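Local coordinates for conserved hypothetical alanine RICH protein (Mycobacterium tuberculosis, PDB 2IB0), which is of unknown function but folds as a four-helix bundle and belongs to a domain family of the ferritin clan, at residues 26-40 / 59-73. Numbering follows the deposited sequence.
Sequences LCDALAVEHATIYGY and LKQHRHRRDDVIVML
Glu33 sets CG anti to its carbonyl carbon (chi1 -71°) and its chain bends at chi2, bringing the carboxylate to His62 and Arg65; His62, with chi1 -67°, turns its imidazole to meet it. His62 ND1 donates to Glu33 OE1 at 2.6 Å, nearly straight, reaching the syn lone pair with ring and carboxylate almost coplanar. The other oxygen, Glu33 OE2, accepts from Arg65 NH1 at 2.9 Å in a salt bridge; here the guanidinium stands perpendicular to the carboxylate. Trp114 of helix 96-120 also donates to OE2, so three groups grip this buried acid. Thr36 CG2 lies over one face of the His62 ring, 3.6 Å from its centroid, a CH-pi contact. With ND1 held by Glu33 and NE2 hydrogen-bonded to Glu107 OE2, which is also hydrogen-bonded to Tyr40 OH, the imidazole is fixed in rotation. His62 is a knob among Glu33, Thr36, Ile37 and Tyr40; Ile37 returns the fit among Leu59, His62, Arg63 and Arg66, its CG1 3.6 Å from His62 CB. Arg66 crosses His34 at about a right angle, its CD 3.5 Å from His34 CD2, while its NE forms a salt bridge with Asp67 OD1. Further along, contacts turn apolar. Leu26 and Val69 meet tip to tip, CD1 to CG1 at 3.7 Å, and Leu30 CB touches the same Val69 methyl. Leu26 CD2 presses tightly on Leu73 CD2, 3.4 Å away. The segment axes approach to 9.5 Å, with 152° between their N-to-C directions: an antiparallel knobs-into-holes pair of a four-helix bundle, whose buried Glu and His side chains recall those inside ferritin-like bundles, consistent with the protein's place in the ferritin clan.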
# COMPACT_ATOMS: atom_id res chain seq x y z
N LEU A 26 -13.04 -5.46 -11.35
CA LEU A 26 -12.06 -6.53 -11.22
C LEU A 26 -11.54 -6.99 -12.60
O LEU A 26 -10.36 -7.41 -12.71
CB LEU A 26 -12.68 -7.70 -10.43
CG LEU A 26 -11.78 -8.91 -10.13
CD1 LEU A 26 -10.63 -8.58 -9.22
CD2 LEU A 26 -12.56 -10.13 -9.63
N CYS A 27 -12.42 -6.92 -13.61
CA CYS A 27 -12.01 -7.11 -15.00
C CYS A 27 -10.99 -6.07 -15.42
O CYS A 27 -9.99 -6.41 -16.01
CB CYS A 27 -13.22 -7.14 -15.98
SG CYS A 27 -14.22 -8.66 -15.85
N ASP A 28 -11.22 -4.79 -15.10
CA ASP A 28 -10.21 -3.74 -15.40
C ASP A 28 -8.88 -4.05 -14.73
O ASP A 28 -7.83 -3.81 -15.32
CB ASP A 28 -10.64 -2.38 -14.89
CG ASP A 28 -11.77 -1.78 -15.67
OD1 ASP A 28 -11.98 -2.16 -16.84
OD2 ASP A 28 -12.49 -0.94 -15.07
N ALA A 29 -8.91 -4.61 -13.54
CA ALA A 29 -7.70 -4.75 -12.74
C ALA A 29 -6.93 -5.90 -13.32
O ALA A 29 -5.72 -5.85 -13.40
CB ALA A 29 -8.05 -5.02 -11.29
N LEU A 30 -7.67 -6.92 -13.76
CA LEU A 30 -7.07 -8.08 -14.44
C LEU A 30 -6.37 -7.68 -15.75
O LEU A 30 -5.28 -8.19 -16.06
CB LEU A 30 -8.11 -9.17 -14.73
CG LEU A 30 -7.55 -10.32 -15.55
CD1 LEU A 30 -6.29 -10.90 -14.91
CD2 LEU A 30 -8.62 -11.43 -15.87
N ALA A 31 -7.03 -6.81 -16.51
CA ALA A 31 -6.50 -6.23 -17.75
C ALA A 31 -5.25 -5.42 -17.48
O ALA A 31 -4.31 -5.45 -18.24
CB ALA A 31 -7.56 -5.39 -18.46
N VAL A 32 -5.22 -4.70 -16.37
CA VAL A 32 -4.01 -3.98 -15.99
C VAL A 32 -2.85 -4.96 -15.65
O VAL A 32 -1.71 -4.75 -16.07
CB VAL A 32 -4.29 -2.98 -14.85
CG1 VAL A 32 -2.97 -2.45 -14.24
CG2 VAL A 32 -5.17 -1.81 -15.37
N GLU A 33 -3.17 -6.01 -14.89
CA GLU A 33 -2.22 -7.10 -14.59
C GLU A 33 -1.60 -7.76 -15.83
O GLU A 33 -0.38 -7.92 -15.87
CB GLU A 33 -2.88 -8.20 -13.72
CG GLU A 33 -3.17 -7.77 -12.24
CD GLU A 33 -1.94 -7.21 -11.49
OE1 GLU A 33 -0.82 -7.76 -11.62
OE2 GLU A 33 -2.09 -6.23 -10.74
N HIS A 34 -2.40 -8.17 -16.81
CA HIS A 34 -1.84 -8.69 -18.05
C HIS A 34 -0.84 -7.72 -18.69
O HIS A 34 0.26 -8.12 -19.08
CB HIS A 34 -2.94 -9.01 -19.05
CG HIS A 34 -3.70 -10.25 -18.72
ND1 HIS A 34 -5.08 -10.32 -18.78
CD2 HIS A 34 -3.28 -11.48 -18.33
CE1 HIS A 34 -5.48 -11.54 -18.45
NE2 HIS A 34 -4.40 -12.26 -18.16
N ALA A 35 -1.23 -6.44 -18.75
CA ALA A 35 -0.44 -5.37 -19.34
C ALA A 35 0.84 -5.11 -18.57
O ALA A 35 1.86 -4.74 -19.17
CB ALA A 35 -1.25 -4.11 -19.45
N THR A 36 0.81 -5.32 -17.25
CA THR A 36 1.98 -5.16 -16.39
C THR A 36 2.98 -6.28 -16.54
O THR A 36 4.18 -6.01 -16.59
CB THR A 36 1.59 -5.08 -14.91
OG1 THR A 36 0.89 -3.87 -14.74
CG2 THR A 36 2.80 -5.01 -14.07
N ILE A 37 2.49 -7.52 -16.59
CA ILE A 37 3.32 -8.69 -16.79
C ILE A 37 4.03 -8.58 -18.15
O ILE A 37 5.23 -8.83 -18.25
CB ILE A 37 2.46 -10.01 -16.72
CG1 ILE A 37 1.96 -10.25 -15.30
CG2 ILE A 37 3.17 -11.24 -17.43
CD1 ILE A 37 0.64 -11.00 -15.28
N TYR A 38 3.30 -8.16 -19.18
CA TYR A 38 3.92 -7.89 -20.49
C TYR A 38 5.01 -6.81 -20.36
O TYR A 38 6.10 -6.94 -20.93
CB TYR A 38 2.83 -7.50 -21.49
CG TYR A 38 3.28 -6.92 -22.80
CD1 TYR A 38 3.61 -7.76 -23.87
CD2 TYR A 38 3.30 -5.53 -23.02
CE1 TYR A 38 3.99 -7.25 -25.12
CE2 TYR A 38 3.68 -5.01 -24.31
CZ TYR A 38 4.02 -5.88 -25.32
OH TYR A 38 4.36 -5.43 -26.59
N GLY A 39 4.73 -5.76 -19.59
CA GLY A 39 5.66 -4.65 -19.52
C GLY A 39 6.94 -5.02 -18.79
O GLY A 39 8.01 -4.48 -19.06
N TYR A 40 6.82 -5.92 -17.81
CA TYR A 40 8.01 -6.31 -17.07
C TYR A 40 8.96 -7.18 -17.90
O TYR A 40 10.13 -7.26 -17.57
CB TYR A 40 7.66 -7.02 -15.77
CG TYR A 40 7.58 -6.14 -14.54
CD1 TYR A 40 6.37 -5.92 -13.90
CD2 TYR A 40 8.73 -5.51 -14.03
CE1 TYR A 40 6.30 -5.10 -12.73
CE2 TYR A 40 8.67 -4.69 -12.92
CZ TYR A 40 7.44 -4.48 -12.26
OH TYR A 40 7.39 -3.69 -11.11
N LEU A 59 7.48 -9.98 -11.16
CA LEU A 59 6.81 -10.86 -12.13
C LEU A 59 6.08 -12.03 -11.48
O LEU A 59 4.98 -12.35 -11.87
CB LEU A 59 7.78 -11.37 -13.21
CG LEU A 59 8.04 -10.54 -14.46
CD1 LEU A 59 9.25 -11.06 -15.19
CD2 LEU A 59 6.82 -10.59 -15.36
N LYS A 60 6.66 -12.63 -10.45
CA LYS A 60 6.00 -13.74 -9.75
C LYS A 60 4.77 -13.23 -8.98
O LYS A 60 3.70 -13.84 -9.02
CB LYS A 60 7.01 -14.45 -8.83
CG LYS A 60 6.45 -15.42 -7.82
CD LYS A 60 7.53 -15.84 -6.78
CE LYS A 60 7.55 -14.90 -5.54
NZ LYS A 60 8.13 -15.54 -4.26
N GLN A 61 4.93 -12.10 -8.31
CA GLN A 61 3.81 -11.41 -7.65
C GLN A 61 2.62 -11.09 -8.60
O GLN A 61 1.45 -11.35 -8.28
CB GLN A 61 4.31 -10.15 -6.96
CG GLN A 61 3.22 -9.34 -6.29
CD GLN A 61 3.79 -8.07 -5.67
OE1 GLN A 61 3.75 -6.99 -6.27
NE2 GLN A 61 4.39 -8.20 -4.51
N HIS A 62 2.93 -10.52 -9.75
CA HIS A 62 1.89 -10.25 -10.74
C HIS A 62 1.29 -11.50 -11.37
O HIS A 62 0.08 -11.54 -11.55
CB HIS A 62 2.38 -9.32 -11.82
CG HIS A 62 2.66 -7.95 -11.35
ND1 HIS A 62 1.66 -7.04 -11.08
CD2 HIS A 62 3.83 -7.34 -11.05
CE1 HIS A 62 2.20 -5.92 -10.64
NE2 HIS A 62 3.52 -6.07 -10.64
N ARG A 63 2.11 -12.48 -11.73
CA ARG A 63 1.58 -13.69 -12.37
C ARG A 63 0.64 -14.42 -11.42
O ARG A 63 -0.43 -14.84 -11.84
CB ARG A 63 2.69 -14.62 -12.87
CG ARG A 63 3.37 -14.13 -14.10
CD ARG A 63 4.64 -14.86 -14.32
NE ARG A 63 5.11 -14.57 -15.66
CZ ARG A 63 6.39 -14.56 -16.04
NH1 ARG A 63 7.35 -14.82 -15.16
NH2 ARG A 63 6.69 -14.27 -17.32
N HIS A 64 1.03 -14.47 -10.14
CA HIS A 64 0.24 -15.12 -9.11
C HIS A 64 -1.08 -14.36 -8.89
O HIS A 64 -2.13 -14.97 -8.84
CB HIS A 64 1.05 -15.25 -7.80
CG HIS A 64 0.35 -16.05 -6.73
ND1 HIS A 64 -0.53 -15.49 -5.83
CD2 HIS A 64 0.41 -17.37 -6.42
CE1 HIS A 64 -1.00 -16.42 -5.02
NE2 HIS A 64 -0.44 -17.57 -5.35
N ARG A 65 -1.01 -13.03 -8.74
CA ARG A 65 -2.20 -12.20 -8.61
C ARG A 65 -3.16 -12.40 -9.79
O ARG A 65 -4.35 -12.59 -9.59
CB ARG A 65 -1.79 -10.74 -8.54
CG ARG A 65 -2.92 -9.83 -8.17
CD ARG A 65 -2.44 -8.40 -8.21
NE ARG A 65 -1.45 -8.13 -7.19
CZ ARG A 65 -0.50 -7.21 -7.29
NH1 ARG A 65 -0.39 -6.49 -8.40
NH2 ARG A 65 0.36 -7.01 -6.29
N ARG A 66 -2.64 -12.33 -11.01
CA ARG A 66 -3.40 -12.58 -12.26
C ARG A 66 -4.16 -13.91 -12.24
O ARG A 66 -5.37 -13.96 -12.48
CB ARG A 66 -2.48 -12.52 -13.48
CG ARG A 66 -3.13 -13.16 -14.81
CD ARG A 66 -2.03 -13.51 -15.83
NE ARG A 66 -1.20 -14.66 -15.46
CZ ARG A 66 -0.05 -15.00 -16.06
NH1 ARG A 66 0.43 -14.28 -17.07
NH2 ARG A 66 0.62 -16.06 -15.67
N ASP A 67 -3.45 -15.00 -11.94
CA ASP A 67 -4.08 -16.32 -11.81
C ASP A 67 -5.15 -16.33 -10.74
O ASP A 67 -6.23 -16.88 -10.94
CB ASP A 67 -3.03 -17.39 -11.53
CG ASP A 67 -1.98 -17.51 -12.66
OD1 ASP A 67 -2.15 -16.93 -13.77
OD2 ASP A 67 -0.95 -18.17 -12.42
N ASP A 68 -4.87 -15.72 -9.58
CA ASP A 68 -5.87 -15.56 -8.52
C ASP A 68 -7.19 -14.85 -8.95
O ASP A 68 -8.28 -15.28 -8.55
CB ASP A 68 -5.25 -14.80 -7.34
CG ASP A 68 -4.53 -15.70 -6.34
OD1 ASP A 68 -4.51 -16.92 -6.50
OD2 ASP A 68 -3.97 -15.18 -5.35
N VAL A 69 -7.06 -13.77 -9.71
CA VAL A 69 -8.19 -13.01 -10.25
C VAL A 69 -8.95 -13.80 -11.31
O VAL A 69 -10.16 -13.67 -11.40
CB VAL A 69 -7.69 -11.66 -10.87
CG1 VAL A 69 -8.84 -10.89 -11.56
CG2 VAL A 69 -6.99 -10.81 -9.78
N ILE A 70 -8.24 -14.59 -12.13
CA ILE A 70 -8.91 -15.51 -13.08
C ILE A 70 -9.85 -16.48 -12.33
O ILE A 70 -11.01 -16.67 -12.73
CB ILE A 70 -7.87 -16.23 -13.99
CG1 ILE A 70 -7.25 -15.19 -14.94
CG2 ILE A 70 -8.51 -17.43 -14.78
CD1 ILE A 70 -6.04 -15.65 -15.78
N VAL A 71 -9.39 -17.03 -11.22
CA VAL A 71 -10.21 -17.90 -10.38
C VAL A 71 -11.42 -17.12 -9.82
O VAL A 71 -12.55 -17.58 -9.92
CB VAL A 71 -9.35 -18.56 -9.25
CG1 VAL A 71 -10.22 -19.25 -8.18
CG2 VAL A 71 -8.35 -19.56 -9.85
N MET A 72 -11.18 -15.93 -9.27
CA MET A 72 -12.25 -15.09 -8.67
C MET A 72 -13.37 -14.79 -9.66
O MET A 72 -14.55 -14.94 -9.34
CB MET A 72 -11.70 -13.76 -8.15
CG MET A 72 -10.93 -13.84 -6.85
SD MET A 72 -9.88 -12.40 -6.54
CE MET A 72 -11.05 -11.25 -5.82
N LEU A 73 -13.00 -14.37 -10.87
CA LEU A 73 -13.99 -14.06 -11.91
C LEU A 73 -14.82 -15.30 -12.26
O LEU A 73 -16.03 -15.18 -12.46
CB LEU A 73 -13.34 -13.41 -13.14
CG LEU A 73 -12.74 -12.00 -12.89
CD1 LEU A 73 -11.83 -11.55 -14.04
CD2 LEU A 73 -13.83 -10.94 -12.65